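Local coordinates for protein N-acetyl-beta-D glucosaminidase (Rhizomucor miehei CAU432, PDB 4ZM6) that probably hydrolyses terminal beta-N-acetylglucosaminides as a family 3 glycoside hydrolase and, through a fused GCN5-related region that binds acetyl-CoA, transfers acetyl groups to glucosamine, at residues 741-752 against 768-779. Sequence-based numbering, arbitrary orientation.
Sequences HHVELGDYQDLI and ILNTTHVSHEYR
Arg779 bends at chi2 (-78°) and again at chi3 (-65°), which turns NH1 to where both Asp747 and Asp750 reach it. Asp750 meets it from the opposite direction, its CG set beside the backbone N so that the carboxylate heads toward Ser775 and Arg779. Both carboxylates form salt bridges to NH1 of Arg779. Asp747 OD2 is 2.6 Å from Arg779 NH1, which reaches it from above the carboxylate plane. The syn lone pair of Asp747 OD2 takes the backbone N of His776 at 2.7 Å, in a nearly straight bond. Asp750 OD2 offers its anti lone pair to Arg779 NH1 at 2.9 Å. On its syn side it accepts the hydroxyl of Ser775. Each of these oxygens thus has two donors, and Asp750 OD1 has its own salt bridge to Arg826. Arg779 NH2 bonds to Leu769 O, near the guanidinium plane, and forms a salt bridge with Asp781. These bonds limit rotation of the group. One face of it lies over the His742 ring, the planes 35° apart.

The segments belong to the C-terminal N-acetyltransferase-like region. Helix 736-745 ends in a Schellman motif at Gly746, and the chain then enters the hairpin of strands 751-756 and 763-771. Leu769 N bonds to Asp750 O at 2.7 Å, next to the antiparallel non-hydrogen-bonded pair Leu751-Ile768. Ile768 CG2 packs 3.6 Å from His742 CD2. Leu745 lays CD2 over one face of the His776 ring, a CH-pi contact 4.1 Å from the ring centroid.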
loop_
_atom_site.group_PDB
_atom_site.type_symbol
_atom_site.label_atom_id
_atom_site.label_comp_id
_atom_site.label_asym_id
_atom_site.label_seq_id
_atom_site.Cartn_x
_atom_site.Cartn_y
_atom_site.Cartn_z
ATOM N N HIS A 741 -32.380 -4.759 -3.754
ATOM C CA HIS A 741 -31.814 -3.984 -2.659
ATOM C C HIS A 741 -32.901 -3.657 -1.631
ATOM O O HIS A 741 -32.685 -3.794 -0.423
ATOM C CB HIS A 741 -31.145 -2.721 -3.206
ATOM C CG HIS A 741 -30.856 -1.685 -2.172
ATOM N ND1 HIS A 741 -31.838 -0.877 -1.641
ATOM C CD2 HIS A 741 -29.698 -1.298 -1.593
ATOM C CE1 HIS A 741 -31.301 -0.042 -0.772
ATOM N NE2 HIS A 741 -30.002 -0.275 -0.724
ATOM N N HIS A 742 -34.066 -3.243 -2.125
ATOM C CA HIS A 742 -35.209 -2.932 -1.265
ATOM C C HIS A 742 -35.735 -4.185 -0.552
ATOM O O HIS A 742 -36.031 -4.147 0.643
ATOM C CB HIS A 742 -36.334 -2.275 -2.067
ATOM C CG HIS A 742 -35.901 -1.072 -2.847
ATOM N ND1 HIS A 742 -34.925 -0.205 -2.403
ATOM C CD2 HIS A 742 -36.321 -0.582 -4.038
ATOM C CE1 HIS A 742 -34.757 0.760 -3.287
ATOM N NE2 HIS A 742 -35.594 0.557 -4.287
ATOM N N VAL A 743 -35.837 -5.296 -1.274
ATOM C CA VAL A 743 -36.276 -6.547 -0.665
ATOM C C VAL A 743 -35.375 -6.938 0.506
ATOM O O VAL A 743 -35.871 -7.441 1.515
ATOM C CB VAL A 743 -36.355 -7.695 -1.698
ATOM C CG1 VAL A 743 -36.444 -9.054 -1.015
ATOM C CG2 VAL A 743 -37.552 -7.485 -2.612
ATOM N N GLU A 744 -34.070 -6.693 0.387
ATOM C CA GLU A 744 -33.136 -7.000 1.473
ATOM C C GLU A 744 -33.504 -6.220 2.729
ATOM O O GLU A 744 -33.374 -6.743 3.833
ATOM C CB GLU A 744 -31.695 -6.701 1.057
ATOM C CG GLU A 744 -30.623 -7.261 1.984
ATOM C CD GLU A 744 -30.343 -6.379 3.184
ATOM O OE1 GLU A 744 -30.369 -5.133 3.049
ATOM O OE2 GLU A 744 -30.099 -6.935 4.279
ATOM N N LEU A 745 -33.973 -4.982 2.550
ATOM C CA LEU A 745 -34.451 -4.143 3.655
ATOM C C LEU A 745 -35.889 -4.444 4.121
ATOM O O LEU A 745 -36.335 -3.901 5.136
ATOM C CB LEU A 745 -34.383 -2.667 3.261
ATOM C CG LEU A 745 -33.017 -2.050 2.944
ATOM C CD1 LEU A 745 -33.195 -0.568 2.659
ATOM C CD2 LEU A 745 -32.021 -2.248 4.075
ATOM N N GLY A 746 -36.617 -5.279 3.380
ATOM C CA GLY A 746 -37.998 -5.626 3.723
ATOM C C GLY A 746 -39.035 -4.578 3.356
ATOM O O GLY A 746 -40.114 -4.543 3.937
ATOM N N ASP A 747 -38.728 -3.732 2.379
ATOM C CA ASP A 747 -39.669 -2.706 1.933
ATOM C C ASP A 747 -40.598 -3.250 0.853
ATOM O O ASP A 747 -40.642 -2.736 -0.273
ATOM C CB ASP A 747 -38.931 -1.450 1.450
ATOM C CG ASP A 747 -38.830 -0.392 2.515
ATOM O OD1 ASP A 747 -39.564 -0.491 3.519
ATOM O OD2 ASP A 747 -38.027 0.554 2.347
ATOM N N TYR A 748 -41.360 -4.278 1.223
ATOM C CA TYR A 748 -42.314 -4.903 0.316
ATOM C C TYR A 748 -43.518 -4.005 0.042
ATOM O O TYR A 748 -44.146 -4.121 -1.015
ATOM C CB TYR A 748 -42.793 -6.239 0.875
ATOM C CG TYR A 748 -41.798 -7.362 0.728
ATOM C CD1 TYR A 748 -41.762 -8.127 -0.429
ATOM C CD2 TYR A 748 -40.906 -7.676 1.751
ATOM C CE1 TYR A 748 -40.862 -9.165 -0.572
ATOM C CE2 TYR A 748 -40.002 -8.718 1.618
ATOM C CZ TYR A 748 -39.985 -9.456 0.453
ATOM O OH TYR A 748 -39.099 -10.500 0.301
ATOM N N GLN A 749 -43.838 -3.110 0.978
ATOM C CA GLN A 749 -44.994 -2.231 0.805
ATOM C C GLN A 749 -44.775 -1.182 -0.278
ATOM O O GLN A 749 -45.728 -0.555 -0.732
ATOM C CB GLN A 749 -45.422 -1.584 2.138
ATOM C CG GLN A 749 -44.735 -0.278 2.527
ATOM C CD GLN A 749 -43.290 -0.463 2.917
ATOM O OE1 GLN A 749 -42.694 -1.501 2.640
ATOM N NE2 GLN A 749 -42.712 0.546 3.562
ATOM N N ASP A 750 -43.524 -0.995 -0.688
ATOM C CA ASP A 750 -43.182 -0.062 -1.755
ATOM C C ASP A 750 -43.117 -0.729 -3.138
ATOM O O ASP A 750 -43.076 -0.041 -4.157
ATOM C CB ASP A 750 -41.844 0.617 -1.437
ATOM C CG ASP A 750 -41.956 1.650 -0.316
ATOM O OD1 ASP A 750 -43.086 2.108 -0.030
ATOM O OD2 ASP A 750 -40.909 2.008 0.280
ATOM N N LEU A 751 -43.111 -2.055 -3.185
ATOM C CA LEU A 751 -43.005 -2.762 -4.454
ATOM C C LEU A 751 -44.398 -3.083 -4.973
ATOM O O LEU A 751 -45.025 -4.057 -4.551
ATOM C CB LEU A 751 -42.173 -4.035 -4.299
ATOM C CG LEU A 751 -40.859 -3.861 -3.530
ATOM C CD1 LEU A 751 -40.062 -5.155 -3.556
ATOM C CD2 LEU A 751 -40.038 -2.708 -4.083
ATOM N N ILE A 752 -44.875 -2.238 -5.881
ATOM C CA ILE A 752 -46.194 -2.377 -6.477
ATOM C C ILE A 752 -46.084 -3.063 -7.827
ATOM O O ILE A 752 -45.170 -2.795 -8.597
ATOM C CB ILE A 752 -46.854 -1.000 -6.688
ATOM C CG1 ILE A 752 -46.878 -0.216 -5.375
ATOM C CG2 ILE A 752 -48.262 -1.152 -7.250
ATOM C CD1 ILE A 752 -47.521 -0.963 -4.222
ATOM N N ILE A 768 -41.577 1.096 -8.135
ATOM C CA ILE A 768 -41.053 1.202 -6.776
ATOM C C ILE A 768 -41.492 2.507 -6.146
ATOM O O ILE A 768 -41.051 3.575 -6.563
ATOM C CB ILE A 768 -39.508 1.159 -6.758
ATOM C CG1 ILE A 768 -39.005 -0.216 -7.203
ATOM C CG2 ILE A 768 -38.974 1.468 -5.361
ATOM C CD1 ILE A 768 -37.530 -0.235 -7.537
ATOM N N LEU A 769 -42.350 2.411 -5.133
ATOM C CA LEU A 769 -42.743 3.569 -4.339
ATOM C C LEU A 769 -41.668 3.910 -3.323
ATOM O O LEU A 769 -40.773 3.107 -3.036
ATOM C CB LEU A 769 -44.042 3.303 -3.574
ATOM C CG LEU A 769 -45.350 3.210 -4.352
ATOM C CD1 LEU A 769 -46.467 2.758 -3.425
ATOM C CD2 LEU A 769 -45.688 4.548 -4.986
ATOM N N ASN A 770 -41.775 5.119 -2.787
ATOM C CA ASN A 770 -41.038 5.512 -1.603
ATOM C C ASN A 770 -41.822 6.605 -0.893
ATOM O O ASN A 770 -42.526 7.385 -1.541
ATOM C CB ASN A 770 -39.632 5.996 -1.972
ATOM C CG ASN A 770 -39.622 7.405 -2.530
ATOM O OD1 ASN A 770 -39.600 7.598 -3.741
ATOM N ND2 ASN A 770 -39.648 8.399 -1.646
ATOM N N THR A 771 -41.709 6.656 0.430
ATOM C CA THR A 771 -42.378 7.687 1.210
ATOM C C THR A 771 -41.579 7.992 2.468
ATOM O O THR A 771 -41.207 7.085 3.213
ATOM C CB THR A 771 -43.799 7.259 1.623
ATOM O OG1 THR A 771 -44.573 6.939 0.460
ATOM C CG2 THR A 771 -44.493 8.370 2.398
ATOM N N THR A 772 -41.335 9.276 2.701
ATOM C CA THR A 772 -40.637 9.725 3.889
ATOM C C THR A 772 -41.311 9.218 5.170
ATOM O O THR A 772 -42.517 9.362 5.342
ATOM C CB THR A 772 -40.587 11.261 3.916
ATOM O OG1 THR A 772 -40.079 11.740 2.665
ATOM C CG2 THR A 772 -39.712 11.770 5.064
ATOM N N HIS A 773 -40.510 8.615 6.044
ATOM C CA HIS A 773 -40.948 8.002 7.318
ATOM C C HIS A 773 -41.739 6.694 7.205
ATOM O O HIS A 773 -42.211 6.177 8.215
ATOM C CB HIS A 773 -41.714 9.003 8.185
ATOM C CG HIS A 773 -40.947 10.252 8.473
ATOM N ND1 HIS A 773 -39.615 10.239 8.828
ATOM C CD2 HIS A 773 -41.326 11.552 8.471
ATOM C CE1 HIS A 773 -39.202 11.478 9.021
ATOM N NE2 HIS A 773 -40.222 12.293 8.812
ATOM N N VAL A 774 -41.869 6.151 5.999
ATOM C CA VAL A 774 -42.558 4.881 5.801
ATOM C C VAL A 774 -41.570 3.845 5.278
ATOM O O VAL A 774 -41.446 2.754 5.835
ATOM C CB VAL A 774 -43.741 5.045 4.832
ATOM C CG1 VAL A 774 -44.334 3.693 4.446
ATOM C CG2 VAL A 774 -44.800 5.947 5.453
ATOM N N SER A 775 -40.869 4.198 4.205
ATOM C CA SER A 775 -39.786 3.378 3.676
ATOM C C SER A 775 -38.625 3.268 4.671
ATOM O O SER A 775 -38.460 4.118 5.539
ATOM C CB SER A 775 -39.302 3.970 2.348
ATOM O OG SER A 775 -40.393 4.212 1.472
ATOM N N HIS A 776 -37.811 2.228 4.518
ATOM C CA HIS A 776 -36.712 1.941 5.445
ATOM C C HIS A 776 -35.769 3.132 5.532
ATOM O O HIS A 776 -35.618 3.871 4.569
ATOM C CB HIS A 776 -35.947 0.692 4.989
ATOM C CG HIS A 776 -35.111 0.060 6.061
ATOM N ND1 HIS A 776 -33.758 0.292 6.188
ATOM C CD2 HIS A 776 -35.431 -0.817 7.040
ATOM C CE1 HIS A 776 -33.283 -0.405 7.204
ATOM N NE2 HIS A 776 -34.278 -1.089 7.737
ATOM N N GLU A 777 -35.135 3.313 6.686
ATOM C CA GLU A 777 -34.250 4.468 6.908
ATOM C C GLU A 777 -33.020 4.499 5.982
ATOM O O GLU A 777 -32.445 5.561 5.762
ATOM C CB GLU A 777 -33.808 4.550 8.376
ATOM C CG GLU A 777 -32.877 3.430 8.827
ATOM C CD GLU A 777 -32.350 3.611 10.243
ATOM O OE1 GLU A 777 -32.642 4.654 10.877
ATOM O OE2 GLU A 777 -31.634 2.699 10.721
ATOM N N TYR A 778 -32.632 3.344 5.443
ATOM C CA TYR A 778 -31.517 3.254 4.495
ATOM C C TYR A 778 -31.938 3.406 3.029
ATOM O O TYR A 778 -31.154 3.116 2.125
ATOM C CB TYR A 778 -30.721 1.943 4.678
ATOM C CG TYR A 778 -30.071 1.779 6.043
ATOM C CD1 TYR A 778 -29.657 2.885 6.786
ATOM C CD2 TYR A 778 -29.853 0.515 6.583
ATOM C CE1 TYR A 778 -29.068 2.736 8.028
ATOM C CE2 TYR A 778 -29.256 0.360 7.827
ATOM C CZ TYR A 778 -28.867 1.478 8.543
ATOM O OH TYR A 778 -28.275 1.357 9.774
ATOM N N ARG A 779 -33.162 3.865 2.791
ATOM C CA ARG A 779 -33.595 4.189 1.442
ATOM C C ARG A 779 -33.190 5.623 1.126
ATOM O O ARG A 779 -33.537 6.550 1.858
ATOM C CB ARG A 779 -35.107 4.012 1.300
ATOM C CG ARG A 779 -35.568 2.571 1.459
ATOM C CD ARG A 779 -35.319 1.743 0.205
ATOM N NE ARG A 779 -36.120 2.203 -0.931
ATOM C CZ ARG A 779 -37.431 1.995 -1.086
ATOM N NH1 ARG A 779 -38.138 1.332 -0.174
ATOM N NH2 ARG A 779 -38.052 2.470 -2.162
#